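Local structure of aldose 1-epimerase (Escherichia coli, 3NRE) at residues W65-Y70 with E140-F144; E77-H81 with E172-A176; T135-T141 with A273-S279. The protein probably catalyses the interconversion of the alpha and beta anomers of aldose sugars. The contacts are given in a common frame with arbitrary orientation. Numbering follows the deposited sequence.

Contact 1: residues W65-Y70 with E140-F144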
loop_
_atom_site.group_PDB
_atom_site.type_symbol
_atom_site.label_atom_id
_atom_site.label_comp_id
_atom_site.label_asym_id
_atom_site.label_seq_id
_atom_site.Cartn_x
_atom_site.Cartn_y
_atom_site.Cartn_z
ATOM N N TRP A 65 -5.354 19.406 -13.804
ATOM C CA TRP A 65 -4.335 19.978 -12.919
ATOM C C TRP A 65 -3.779 21.251 -13.530
ATOM O O TRP A 65 -3.305 21.252 -14.670
ATOM C CB TRP A 65 -3.236 18.960 -12.644
ATOM C CG TRP A 65 -2.226 19.479 -11.667
ATOM C CD1 TRP A 65 -0.995 19.979 -11.950
ATOM C CD2 TRP A 65 -2.412 19.626 -10.253
ATOM N NE1 TRP A 65 -0.382 20.417 -10.790
ATOM C CE2 TRP A 65 -1.231 20.213 -9.736
ATOM C CE3 TRP A 65 -3.459 19.320 -9.374
ATOM C CZ2 TRP A 65 -1.062 20.489 -8.373
ATOM C CZ3 TRP A 65 -3.290 19.601 -8.009
ATOM C CH2 TRP A 65 -2.108 20.177 -7.529
ATOM N N GLN A 66 -3.852 22.331 -12.754
ATOM C CA GLN A 66 -3.393 23.660 -13.183
ATOM C C GLN A 66 -3.905 24.014 -14.587
ATOM O O GLN A 66 -3.146 24.396 -15.491
ATOM C CB GLN A 66 -1.854 23.799 -13.035
ATOM C CG GLN A 66 -1.414 24.093 -11.571
ATOM C CD GLN A 66 0.075 23.828 -11.282
ATOM O OE1 GLN A 66 0.934 24.034 -12.138
ATOM N NE2 GLN A 66 0.373 23.369 -10.062
ATOM N N GLY A 67 -5.213 23.862 -14.750
ATOM C CA GLY A 67 -5.881 24.144 -16.003
ATOM C C GLY A 67 -5.698 23.205 -17.186
ATOM O O GLY A 67 -6.152 23.528 -18.285
ATOM N N ARG A 68 -5.109 22.029 -16.993
ATOM C CA ARG A 68 -4.875 21.128 -18.128
ATOM C C ARG A 68 -5.491 19.751 -17.853
ATOM O O ARG A 68 -5.417 19.261 -16.717
ATOM C CB ARG A 68 -3.386 21.022 -18.445
ATOM C CG ARG A 68 -3.027 19.915 -19.438
ATOM C CD ARG A 68 -1.621 20.125 -20.033
ATOM N NE ARG A 68 -1.084 18.901 -20.625
ATOM C CZ ARG A 68 0.205 18.688 -20.890
ATOM N NH1 ARG A 68 1.118 19.619 -20.626
ATOM N NH2 ARG A 68 0.592 17.524 -21.414
ATOM N N GLU A 69 -6.116 19.173 -18.894
ATOM C CA GLU A 69 -6.835 17.895 -18.782
ATOM C C GLU A 69 -5.861 16.759 -19.085
ATOM O O GLU A 69 -5.247 16.742 -20.136
ATOM C CB GLU A 69 -8.050 17.858 -19.727
ATOM C CG GLU A 69 -8.802 16.488 -19.862
ATOM C CD GLU A 69 -9.866 16.209 -18.781
ATOM O OE1 GLU A 69 -10.107 17.049 -17.877
ATOM O OE2 GLU A 69 -10.471 15.111 -18.834
ATOM N N TYR A 70 -5.709 15.827 -18.141
ATOM C CA TYR A 70 -4.816 14.702 -18.299
ATOM C C TYR A 70 -5.681 13.443 -18.353
ATOM O O TYR A 70 -6.698 13.363 -17.642
ATOM C CB TYR A 70 -3.867 14.600 -17.106
ATOM C CG TYR A 70 -2.822 15.680 -17.076
ATOM C CD1 TYR A 70 -1.678 15.561 -17.831
ATOM C CD2 TYR A 70 -3.016 16.827 -16.326
ATOM C CE1 TYR A 70 -0.720 16.558 -17.807
ATOM C CE2 TYR A 70 -2.057 17.843 -16.299
ATOM C CZ TYR A 70 -0.928 17.688 -17.038
ATOM O OH TYR A 70 0.045 18.671 -17.020
ATOM N N GLU A 140 6.177 19.262 -16.329
ATOM C CA GLU A 140 5.184 20.035 -15.570
ATOM C C GLU A 140 4.965 19.534 -14.143
ATOM O O GLU A 140 5.075 18.327 -13.862
ATOM C CB GLU A 140 3.819 19.959 -16.291
ATOM C CG GLU A 140 3.837 20.352 -17.764
ATOM C CD GLU A 140 4.098 21.845 -17.982
ATOM O OE1 GLU A 140 4.132 22.623 -16.990
ATOM O OE2 GLU A 140 4.267 22.241 -19.159
ATOM N N THR A 141 4.596 20.458 -13.260
ATOM C CA THR A 141 4.186 20.115 -11.895
ATOM C C THR A 141 2.933 19.217 -11.896
ATOM O O THR A 141 1.990 19.538 -12.606
ATOM C CB THR A 141 3.823 21.396 -11.154
ATOM O OG1 THR A 141 4.966 22.239 -11.134
ATOM C CG2 THR A 141 3.348 21.101 -9.719
ATOM N N LEU A 142 2.963 18.101 -11.134
ATOM C CA LEU A 142 1.808 17.175 -10.968
ATOM C C LEU A 142 1.654 16.796 -9.510
ATOM O O LEU A 142 2.593 16.986 -8.724
ATOM C CB LEU A 142 1.984 15.930 -11.815
ATOM C CG LEU A 142 1.823 16.085 -13.332
ATOM C CD1 LEU A 142 2.238 14.829 -14.086
ATOM C CD2 LEU A 142 0.379 16.430 -13.696
ATOM N N PRO A 143 0.467 16.319 -9.111
ATOM C CA PRO A 143 0.239 15.955 -7.715
ATOM C C PRO A 143 0.557 14.478 -7.449
ATOM O O PRO A 143 0.095 13.587 -8.184
ATOM C CB PRO A 143 -1.255 16.293 -7.524
ATOM C CG PRO A 143 -1.868 15.917 -8.816
ATOM C CD PRO A 143 -0.810 16.376 -9.854
ATOM N N PHE A 144 1.384 14.251 -6.423
ATOM C CA PHE A 144 1.949 12.963 -6.111
ATOM C C PHE A 144 1.490 12.419 -4.772
ATOM O O PHE A 144 1.177 13.139 -3.814
ATOM C CB PHE A 144 3.486 13.018 -6.103
ATOM C CG PHE A 144 4.144 13.036 -7.494
ATOM C CD1 PHE A 144 4.150 14.181 -8.250
ATOM C CD2 PHE A 144 4.862 11.944 -7.976
ATOM C CE1 PHE A 144 4.746 14.208 -9.487
ATOM C CE2 PHE A 144 5.493 11.987 -9.242
ATOM C CZ PHE A 144 5.463 13.121 -9.959
HETATM O O HOH W 1 1.099 21.587 -14.129
#
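The most prominent bump here is the indole of W65, which lies against the backbone where the segment 140-144 enters its strand. P143 CD sits 3.8 Å from the centroid of the five-membered ring of W65 and only 15° off its normal; L142 CA, at 4.3 Å, shares that face, so two CH-pi contacts fit the indole over the L142-P143 junction. The CA-to-CB bond of L142 points away, yet the side chain returns to plug the gap between the two aromatic residues: L142 CD2 is 4.2 Å from W65 CD1 and lies over the face of Y70, 4.1 Å from the ring centroid, a third CH-pi contact. Further out the fit loosens. R68 NH1 reaches E140 CG at 4.0 Å, while E140 OE2 stays 4.4 Å from R68 NH1, beyond a salt bridge. A water fills the cleft left near Q66, donating to Q66 OE1 (3.2 Å) and T141 O (2.7 Å). W65 also touches A273 of the strand 272-274. W65 and R68 exchange both backbone hydrogen bonds around a type I' turn, with Q66 and G67 at positive phi: a tight two-residue beta hairpin, whose aromatic side chains lean on the first residues of the long strand 142-153.

Contact 2: residues E77-H81 with E172-A176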
loop_
_atom_site.group_PDB
_atom_site.type_symbol
_atom_site.label_atom_id
_atom_site.label_comp_id
_atom_site.label_asym_id
_atom_site.label_seq_id
_atom_site.Cartn_x
_atom_site.Cartn_y
_atom_site.Cartn_z
ATOM N N GLU A 77 -5.226 -5.688 -16.973
ATOM C CA GLU A 77 -6.289 -6.197 -17.847
ATOM C C GLU A 77 -7.627 -6.298 -17.128
ATOM O O GLU A 77 -8.678 -6.148 -17.748
ATOM C CB GLU A 77 -5.910 -7.573 -18.421
ATOM C CG GLU A 77 -5.724 -8.658 -17.369
ATOM N N TRP A 78 -7.569 -6.534 -15.821
ATOM C CA TRP A 78 -8.738 -6.830 -15.010
ATOM C C TRP A 78 -9.461 -5.639 -14.376
ATOM O O TRP A 78 -10.435 -5.864 -13.648
ATOM C CB TRP A 78 -8.349 -7.836 -13.895
ATOM C CG TRP A 78 -7.157 -7.512 -13.057
ATOM C CD1 TRP A 78 -5.872 -7.964 -13.252
ATOM C CD2 TRP A 78 -7.112 -6.721 -11.859
ATOM N NE1 TRP A 78 -5.053 -7.490 -12.294
ATOM C CE2 TRP A 78 -5.771 -6.742 -11.401
ATOM C CE3 TRP A 78 -8.065 -6.009 -11.128
ATOM C CZ2 TRP A 78 -5.355 -6.050 -10.292
ATOM C CZ3 TRP A 78 -7.625 -5.323 -9.972
ATOM C CH2 TRP A 78 -6.304 -5.383 -9.570
ATOM N N ASP A 79 -9.001 -4.411 -14.646
ATOM C CA ASP A 79 -9.625 -3.178 -14.097
ATOM C C ASP A 79 -9.706 -2.124 -15.224
ATOM O O ASP A 79 -8.696 -1.876 -15.942
ATOM C CB ASP A 79 -8.836 -2.679 -12.899
ATOM C CG ASP A 79 -9.607 -1.656 -12.024
ATOM O OD1 ASP A 79 -10.438 -0.849 -12.525
ATOM O OD2 ASP A 79 -9.466 -1.759 -10.789
ATOM N N ALA A 80 -10.888 -1.536 -15.413
ATOM C CA ALA A 80 -11.082 -0.427 -16.343
ATOM C C ALA A 80 -10.316 0.825 -15.937
ATOM O O ALA A 80 -9.952 1.656 -16.789
ATOM C CB ALA A 80 -12.583 -0.078 -16.534
ATOM N N HIS A 81 -10.063 0.958 -14.646
ATOM C CA HIS A 81 -9.319 2.113 -14.167
ATOM C C HIS A 81 -7.851 1.818 -14.000
ATOM O O HIS A 81 -7.493 0.784 -13.450
ATOM C CB HIS A 81 -9.863 2.613 -12.819
ATOM C CG HIS A 81 -11.132 3.374 -12.963
ATOM N ND1 HIS A 81 -12.362 2.753 -13.058
ATOM C CD2 HIS A 81 -11.353 4.697 -13.155
ATOM C CE1 HIS A 81 -13.283 3.675 -13.281
ATOM N NE2 HIS A 81 -12.706 4.862 -13.303
ATOM N N GLU A 172 -19.940 1.350 -7.753
ATOM C CA GLU A 172 -19.616 0.548 -8.910
ATOM C C GLU A 172 -18.137 0.685 -9.342
ATOM O O GLU A 172 -17.420 1.667 -8.996
ATOM C CB GLU A 172 -20.588 0.894 -10.051
ATOM C CG GLU A 172 -22.049 0.683 -9.693
ATOM C CD GLU A 172 -22.761 1.912 -9.019
ATOM O OE1 GLU A 172 -22.068 2.924 -8.713
ATOM O OE2 GLU A 172 -23.989 1.861 -8.829
ATOM N N GLN A 173 -17.647 -0.332 -10.077
ATOM C CA GLN A 173 -16.265 -0.324 -10.623
ATOM C C GLN A 173 -15.167 -0.277 -9.551
ATOM O O GLN A 173 -14.041 0.145 -9.804
ATOM C CB GLN A 173 -16.079 0.839 -11.589
ATOM C CG GLN A 173 -17.012 0.834 -12.796
ATOM C CD GLN A 173 -16.627 1.946 -13.785
ATOM O OE1 GLN A 173 -16.924 3.122 -13.555
ATOM N NE2 GLN A 173 -16.039 1.577 -14.876
ATOM N N TRP A 174 -15.519 -0.729 -8.344
ATOM C CA TRP A 174 -14.577 -0.759 -7.209
ATOM C C TRP A 174 -14.162 0.601 -6.717
ATOM O O TRP A 174 -13.180 0.730 -6.011
ATOM C CB TRP A 174 -13.363 -1.634 -7.481
ATOM C CG TRP A 174 -13.703 -2.984 -7.782
ATOM C CD1 TRP A 174 -14.594 -3.788 -7.097
ATOM C CD2 TRP A 174 -13.223 -3.739 -8.859
ATOM N NE1 TRP A 174 -14.696 -5.008 -7.708
ATOM C CE2 TRP A 174 -13.858 -5.007 -8.801
ATOM C CE3 TRP A 174 -12.334 -3.464 -9.904
ATOM C CZ2 TRP A 174 -13.613 -6.011 -9.737
ATOM C CZ3 TRP A 174 -12.074 -4.483 -10.847
ATOM C CH2 TRP A 174 -12.721 -5.730 -10.756
ATOM N N LEU A 175 -14.909 1.633 -7.090
ATOM C CA LEU A 175 -14.535 2.992 -6.824
ATOM C C LEU A 175 -15.068 3.447 -5.455
ATOM O O LEU A 175 -16.121 3.034 -4.996
ATOM C CB LEU A 175 -15.137 3.960 -7.880
ATOM C CG LEU A 175 -14.561 3.884 -9.307
ATOM C CD1 LEU A 175 -15.361 4.677 -10.286
ATOM C CD2 LEU A 175 -13.104 4.281 -9.351
ATOM N N ALA A 176 -14.322 4.332 -4.837
ATOM C CA ALA A 176 -14.846 5.085 -3.689
ATOM C C ALA A 176 -16.071 5.928 -4.052
ATOM O O ALA A 176 -16.069 6.648 -5.068
ATOM C CB ALA A 176 -13.759 5.953 -3.113
HETATM O O HOH W 2 -12.702 0.088 -12.104
#
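No direct hydrogen bond joins these two loops; one water and the set of the side chains do the work. D79 takes the t rotamer (chi1 -164°), which brings its OD1 2.8 Å from the backbone N of H81, an Asx turn that ties the loop to itself. The same OD1 accepts from the water at 2.5 Å, and that water also donates to Q173 O (2.7 Å) and is hydrogen-bonded to H81 ND1 (2.9 Å). H81, in the m rotamer, presents one ring face to L175: CD2 of L175 stands 3.9 Å from the ring centroid, just 7° off the normal, and Q173 OE1 lies at the ring edge, 3.7 Å from H81 CE1. The far nitrogen of H81, NE2, is hydrogen-bonded to G60 N. Residues 172-176 lie in the loop between the strands 166-170 and 176-180, an antiparallel pair in one of the large sheets of the mutarotase beta-sandwich fold, whereas 77-81 belongs to the long connection between the strands 68-71 and 93-97. Q173 and W174 both have positive phi, and L175 N returns to E172 O at 3.2 Å, so the chain doubles back tightly. W174 starts sideways, but chi1 m brings the edge of its indole up to residues 78-79, where W78 O (3.5 Å from W174 CZ3) and D79 OD2 (3.5 Å from W174 CE3) meet it. W78, in the p rotamer, offers its own edge, with CE3 4.3 Å from W174 CZ3. D79 OD2 also forms a salt bridge with R57.

Contact 3: residues T135-T141 with A273-S279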
loop_
_atom_site.group_PDB
_atom_site.type_symbol
_atom_site.label_atom_id
_atom_site.label_comp_id
_atom_site.label_asym_id
_atom_site.label_seq_id
_atom_site.Cartn_x
_atom_site.Cartn_y
_atom_site.Cartn_z
ATOM N N THR A 135 10.703 11.439 -7.231
ATOM C CA THR A 135 11.117 12.714 -7.813
ATOM C C THR A 135 10.417 12.910 -9.148
ATOM O O THR A 135 10.498 12.049 -10.021
ATOM C CB THR A 135 12.639 12.707 -8.087
ATOM O OG1 THR A 135 13.347 12.403 -6.874
ATOM C CG2 THR A 135 13.119 14.056 -8.657
ATOM N N ASN A 136 9.769 14.064 -9.330
ATOM C CA ASN A 136 9.134 14.393 -10.611
ATOM C C ASN A 136 10.240 14.661 -11.659
ATOM O O ASN A 136 11.115 15.519 -11.464
ATOM C CB ASN A 136 8.189 15.598 -10.470
ATOM C CG ASN A 136 7.380 15.880 -11.753
ATOM O OD1 ASN A 136 7.468 15.121 -12.719
ATOM N ND2 ASN A 136 6.641 16.966 -11.772
ATOM N N GLN A 137 10.181 13.913 -12.757
ATOM C CA GLN A 137 11.106 14.050 -13.885
ATOM C C GLN A 137 10.400 14.508 -15.180
ATOM O O GLN A 137 10.994 14.438 -16.267
ATOM C CB GLN A 137 11.807 12.719 -14.135
ATOM C CG GLN A 137 12.802 12.345 -13.051
ATOM C CD GLN A 137 13.700 11.139 -13.422
ATOM O OE1 GLN A 137 13.238 10.133 -13.989
ATOM N NE2 GLN A 137 14.982 11.244 -13.086
ATOM N N GLY A 138 9.140 14.940 -15.068
ATOM C CA GLY A 138 8.393 15.422 -16.220
ATOM C C GLY A 138 8.652 16.896 -16.472
ATOM O O GLY A 138 9.507 17.506 -15.813
ATOM N N ALA A 139 7.901 17.464 -17.420
ATOM C CA ALA A 139 8.075 18.869 -17.840
ATOM C C ALA A 139 7.126 19.819 -17.084
ATOM O O ALA A 139 7.282 21.044 -17.165
ATOM C CB ALA A 139 7.886 18.990 -19.348
ATOM N N GLU A 140 6.177 19.262 -16.329
ATOM C CA GLU A 140 5.184 20.035 -15.570
ATOM C C GLU A 140 4.965 19.534 -14.143
ATOM O O GLU A 140 5.075 18.327 -13.862
ATOM C CB GLU A 140 3.819 19.959 -16.291
ATOM C CG GLU A 140 3.837 20.352 -17.764
ATOM C CD GLU A 140 4.098 21.845 -17.982
ATOM O OE1 GLU A 140 4.132 22.623 -16.990
ATOM O OE2 GLU A 140 4.267 22.241 -19.159
ATOM N N THR A 141 4.596 20.458 -13.260
ATOM C CA THR A 141 4.186 20.115 -11.895
ATOM C C THR A 141 2.933 19.217 -11.896
ATOM O O THR A 141 1.990 19.538 -12.606
ATOM C CB THR A 141 3.823 21.396 -11.154
ATOM O OG1 THR A 141 4.966 22.239 -11.134
ATOM C CG2 THR A 141 3.348 21.101 -9.719
ATOM N N ALA A 273 2.032 18.535 -4.459
ATOM C CA ALA A 273 2.436 19.122 -5.757
ATOM C C ALA A 273 3.946 19.154 -5.860
ATOM O O ALA A 273 4.612 19.795 -5.039
ATOM C CB ALA A 273 1.879 20.550 -5.914
ATOM N N LEU A 274 4.492 18.485 -6.864
ATOM C CA LEU A 274 5.926 18.397 -7.055
ATOM C C LEU A 274 6.278 19.055 -8.362
ATOM O O LEU A 274 5.823 18.603 -9.412
ATOM C CB LEU A 274 6.404 16.926 -7.108
ATOM C CG LEU A 274 6.352 16.097 -5.828
ATOM C CD1 LEU A 274 7.001 14.655 -6.039
ATOM C CD2 LEU A 274 6.970 16.867 -4.629
ATOM N N ALA A 275 7.076 20.132 -8.313
ATOM C CA ALA A 275 7.578 20.747 -9.544
ATOM C C ALA A 275 8.616 19.803 -10.131
ATOM O O ALA A 275 9.139 18.916 -9.424
ATOM C CB ALA A 275 8.181 22.157 -9.268
ATOM N N PRO A 276 8.929 19.941 -11.427
ATOM C CA PRO A 276 10.050 19.147 -11.942
ATOM C C PRO A 276 11.329 19.262 -11.093
ATOM O O PRO A 276 11.747 20.379 -10.730
ATOM C CB PRO A 276 10.289 19.754 -13.328
ATOM C CG PRO A 276 8.998 20.266 -13.718
ATOM C CD PRO A 276 8.407 20.852 -12.455
ATOM N N GLY A 277 11.926 18.109 -10.790
ATOM C CA GLY A 277 13.045 17.986 -9.874
ATOM C C GLY A 277 12.746 17.965 -8.376
ATOM O O GLY A 277 13.658 17.722 -7.583
ATOM N N GLU A 278 11.518 18.263 -7.958
ATOM C CA GLU A 278 11.122 18.179 -6.522
ATOM C C GLU A 278 10.764 16.748 -6.098
ATOM O O GLU A 278 10.299 15.964 -6.921
ATOM C CB GLU A 278 9.952 19.123 -6.200
ATOM C CG GLU A 278 10.324 20.388 -5.428
ATOM C CD GLU A 278 9.255 21.457 -5.463
ATOM O OE1 GLU A 278 8.095 21.153 -5.849
ATOM O OE2 GLU A 278 9.559 22.620 -5.089
ATOM N N SER A 279 10.982 16.418 -4.824
ATOM C CA SER A 279 10.736 15.060 -4.347
ATOM C C SER A 279 9.852 15.051 -3.120
ATOM O O SER A 279 9.746 16.041 -2.404
ATOM C CB SER A 279 12.069 14.416 -3.960
ATOM O OG SER A 279 12.984 14.434 -5.043
#
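One buried asparagine side chain stitches this contact together almost as a piece of backbone would. With chi1 t, N136 sends ND2 to L274 O at 3.0 Å across the segments and to E140 O at 2.9 Å in its own loop, while its OD1 accepts from G138 N at 2.9 Å to form an Asx turn. The loop 137-141 is thus held in shape by the same amide that fastens it to the strand end at L274. N136 bonds through its backbone as well: its N donates to E278 O (3.1 Å), and G277 N donates to N136 O (2.8 Å). Next to it, T135 and S279 form an antiparallel non-hydrogen-bonded pair, with CA atoms 4.2 Å apart and both side chains on the same face of the sheet, where T135 OG1 and S279 OG are hydrogen-bonded at 2.8 Å. Facing N136 is a type II turn from A275 to E278, closed by E278 N to A275 O at 2.9 Å; P276 and G277 take its two corners, G277 with phi 81°. E278 OE1 reaches back to A275 N (2.9 Å). The ring of P276 rests against the loop, its CB 3.4 Å from G138 O, and T141 CA makes a CA-H...O contact with L274 O (3.3 Å). The turn carries the chain from the strand 272-274, paired with 142-153, into 279-290, which lies beside 127-136 in the nine-stranded sheet; 127-136 in turn has 114-123 on its other side, T135 sharing a backbone hydrogen bond with R116.

From the N terminus, the hairpin residues 65-70 open contact 1 and 77-81 open contact 2 soon after. The segment 135-141 then opens contact 3, and 140-144 closes contact 1, the two sharing E140 and T141. Contact 2 closes at 172-176, contact 3 last, at 273-279. Contact 2 therefore crosses both others, while contact 3 begins where contact 1 ends. Contacts 1 and 3 touch in space: L142 O and L274 N, 3.1 Å apart, probably hydrogen-bond, and F144 packs on L274. Together they join the hairpin 62-71 to the strand 142-153 and tie strand ends of the two large sheets to each other. Contact 2 lies apart, its centre about 23 Å from that of contact 1, tying a long connection to a hairpin turn.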